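Local coordinates for D-aminopeptidase (Burkholderia sp. LK4, PDB 5TZB), which probably cleaves N-terminal beta-amino acids from peptides and amides, as a beta-aminopeptidase of the Ntn-hydrolase superfamily and peptidase family S58, at residues Y233-G236 and E237-H241. Residues are numbered along the deposited sequence; the frame is centred on the assembly and turned at random.
Sequences YPVG and EVLRH
Pro-234 and Glu-237 are joined by the first of three consecutive i to i+3 backbone hydrogen bonds that run along and just beyond the short 3-10 segment 235-237. In it Glu-237 N gives to Pro-234 O at 3.2 Å. Val-238 N then gives to Val-235 O, and Leu-239 N reaches Gly-236 O at 3.1 Å. Leading into the segment and overlapping its first bond, Pro-234 is the centre of an inverse gamma turn, in which Val-235 N bonds to Tyr-233 O at 2.7 Å.

One apolar contact joins side chains four residues apart. Val-235 CG2, anti to its own N, meets Leu-239 CD1 at 3.6 Å, the two side chains slanting past each other. Side-chain carbons also crowd a backbone oxygen: Leu-239 CG rests 3.3 Å from Val-235 O, and Val-238 CG2 comes within 3.2 Å of that same Val-235 O.

Glu-237 leaves the backbone with CG anti to the carbonyl carbon (chi1 -66°) and runs extended, which carries its carboxylate carbon CD back alongside Pro-234 CB, 3.9 Å away. The charge is met by a salt bridge from OE1 to Arg-29 of the second subunit, so Glu-237 belongs to the subunit interface.

The turn lies in the long connection between strands 213-220 and 260-266. Val-235 and Leu-239 pack on Ala-377 of helix 371-380, which Val-238 also touches, while Gly-236 shares a backbone bond with Leu-228 and Tyr-233 meets its counterpart in the second subunit.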
ATOM      1  N   TYR C 233       8.803  -0.281 -31.853  1.00 27.43           N
ATOM      2  CA  TYR C 233       8.471  -1.056 -33.058  1.00 27.25           C
ATOM      3  C   TYR C 233       8.236  -2.532 -32.768  1.00 27.22           C
ATOM      4  O   TYR C 233       8.996  -3.144 -32.026  1.00 27.95           O
ATOM      5  CB  TYR C 233       9.573  -0.889 -34.106  1.00 28.07           C
ATOM      6  CG  TYR C 233       9.600   0.502 -34.703  1.00 27.83           C
ATOM      7  CD1 TYR C 233       8.997   0.762 -35.927  1.00 27.92           C
ATOM      8  CD2 TYR C 233      10.211   1.557 -34.036  1.00 27.26           C
ATOM      9  CE1 TYR C 233       9.008   2.037 -36.479  1.00 27.13           C
ATOM     10  CE2 TYR C 233      10.219   2.833 -34.577  1.00 27.28           C
ATOM     11  CZ  TYR C 233       9.616   3.060 -35.805  1.00 26.93           C
ATOM     12  OH  TYR C 233       9.614   4.321 -36.352  1.00 27.30           O
ATOM     13  N   PRO C 234       7.177  -3.111 -33.366  1.00 26.70           N
ATOM     14  CA  PRO C 234       6.711  -4.466 -33.022  1.00 26.67           C
ATOM     15  C   PRO C 234       7.599  -5.554 -33.601  1.00 27.19           C
ATOM     16  O   PRO C 234       7.163  -6.398 -34.379  1.00 27.89           O
ATOM     17  CB  PRO C 234       5.312  -4.508 -33.628  1.00 25.88           C
ATOM     18  CG  PRO C 234       5.407  -3.613 -34.809  1.00 25.71           C
ATOM     19  CD  PRO C 234       6.347  -2.502 -34.423  1.00 26.21           C
ATOM     20  N   VAL C 235       8.854  -5.531 -33.180  1.00 26.93           N
ATOM     21  CA  VAL C 235       9.874  -6.406 -33.728  1.00 27.32           C
ATOM     22  C   VAL C 235       9.605  -7.878 -33.390  1.00 26.77           C
ATOM     23  O   VAL C 235       9.897  -8.777 -34.188  1.00 26.01           O
ATOM     24  CB  VAL C 235      11.272  -5.948 -33.208  1.00 28.64           C
ATOM     25  CG1 VAL C 235      11.311  -5.954 -31.707  1.00 26.98           C
ATOM     26  CG2 VAL C 235      12.350  -6.790 -33.724  1.00 29.99           C
ATOM     27  N   GLY C 236       8.987  -8.123 -32.234  1.00 26.72           N
ATOM     28  CA  GLY C 236       8.641  -9.473 -31.821  1.00 25.69           C
ATOM     29  C   GLY C 236       7.726 -10.212 -32.793  1.00 26.61           C
ATOM     30  O   GLY C 236       7.810 -11.438 -32.934  1.00 24.67           O
ATOM     31  N   GLU C 237       6.842  -9.467 -33.453  1.00 27.99           N
ATOM     32  CA  GLU C 237       5.862 -10.061 -34.353  1.00 29.61           C
ATOM     33  C   GLU C 237       6.509 -10.666 -35.600  1.00 31.21           C
ATOM     34  O   GLU C 237       5.959 -11.586 -36.200  1.00 31.71           O
ATOM     35  CB  GLU C 237       4.825  -9.015 -34.760  1.00 30.53           C
ATOM     36  CG  GLU C 237       3.962  -8.526 -33.599  1.00 31.41           C
ATOM     37  CD  GLU C 237       2.890  -7.527 -34.025  1.00 33.09           C
ATOM     38  OE1 GLU C 237       2.708  -7.311 -35.243  1.00 34.45           O
ATOM     39  OE2 GLU C 237       2.209  -6.978 -33.137  1.00 33.43           O
ATOM     40  N   VAL C 238       7.684 -10.172 -35.976  1.00 31.56           N
ATOM     41  CA  VAL C 238       8.387 -10.736 -37.130  1.00 34.17           C
ATOM     42  C   VAL C 238       9.592 -11.581 -36.690  1.00 34.60           C
ATOM     43  O   VAL C 238      10.501 -11.845 -37.485  1.00 35.47           O
ATOM     44  CB  VAL C 238       8.870  -9.634 -38.116  1.00 25.09           C
ATOM     45  CG1 VAL C 238       7.684  -8.862 -38.673  1.00 25.43           C
ATOM     46  CG2 VAL C 238       9.838  -8.691 -37.435  1.00 23.75           C
ATOM     47  N   LEU C 239       9.591 -12.005 -35.425  1.00 33.33           N
ATOM     48  CA  LEU C 239      10.670 -12.843 -34.906  1.00 32.80           C
ATOM     49  C   LEU C 239      10.140 -14.142 -34.300  1.00 32.30           C
ATOM     50  O   LEU C 239      10.854 -14.831 -33.569  1.00 31.03           O
ATOM     51  CB  LEU C 239      11.488 -12.073 -33.860  1.00 32.15           C
ATOM     52  CG  LEU C 239      12.403 -10.938 -34.332  1.00 32.55           C
ATOM     53  CD1 LEU C 239      13.038 -10.257 -33.140  1.00 32.21           C
ATOM     54  CD2 LEU C 239      13.486 -11.445 -35.287  1.00 33.87           C
ATOM     55  N   ARG C 240       8.884 -14.471 -34.582  1.00 33.63           N
ATOM     56  CA  ARG C 240       8.306 -15.698 -34.047  1.00 35.16           C
ATOM     57  C   ARG C 240       8.963 -16.975 -34.563  1.00 35.11           C
ATOM     58  O   ARG C 240       8.921 -17.997 -33.885  1.00 35.37           O
ATOM     59  CB  ARG C 240       6.798 -15.760 -34.302  1.00 37.33           C
ATOM     60  CG  ARG C 240       6.007 -14.655 -33.619  1.00 39.16           C
ATOM     61  CD  ARG C 240       4.523 -14.871 -33.836  1.00 41.70           C
ATOM     62  NE  ARG C 240       3.952 -13.872 -34.728  1.00 44.16           N
ATOM     63  CZ  ARG C 240       2.920 -13.096 -34.412  1.00 45.24           C
ATOM     64  NH1 ARG C 240       2.319 -13.227 -33.234  1.00 44.47           N
ATOM     65  NH2 ARG C 240       2.471 -12.207 -35.290  1.00 46.41           N
ATOM     66  N   HIS C 241       9.572 -16.921 -35.743  1.00 34.59           N
ATOM     67  CA  HIS C 241      10.116 -18.128 -36.378  1.00 36.02           C
ATOM     68  C   HIS C 241      11.358 -18.680 -35.665  1.00 36.05           C
ATOM     69  O   HIS C 241      11.663 -19.869 -35.763  1.00 37.04           O
ATOM     70  CB  HIS C 241      10.461 -17.828 -37.845  1.00 36.69           C
ATOM     71  CG  HIS C 241      11.458 -16.725 -38.003  1.00 37.47           C
ATOM     72  ND1 HIS C 241      11.118 -15.393 -37.878  1.00 38.00           N
ATOM     73  CD2 HIS C 241      12.787 -16.752 -38.263  1.00 37.93           C
ATOM     74  CE1 HIS C 241      12.196 -14.646 -38.049  1.00 38.09           C
ATOM     75  NE2 HIS C 241      13.223 -15.446 -38.285  1.00 38.47           N
TER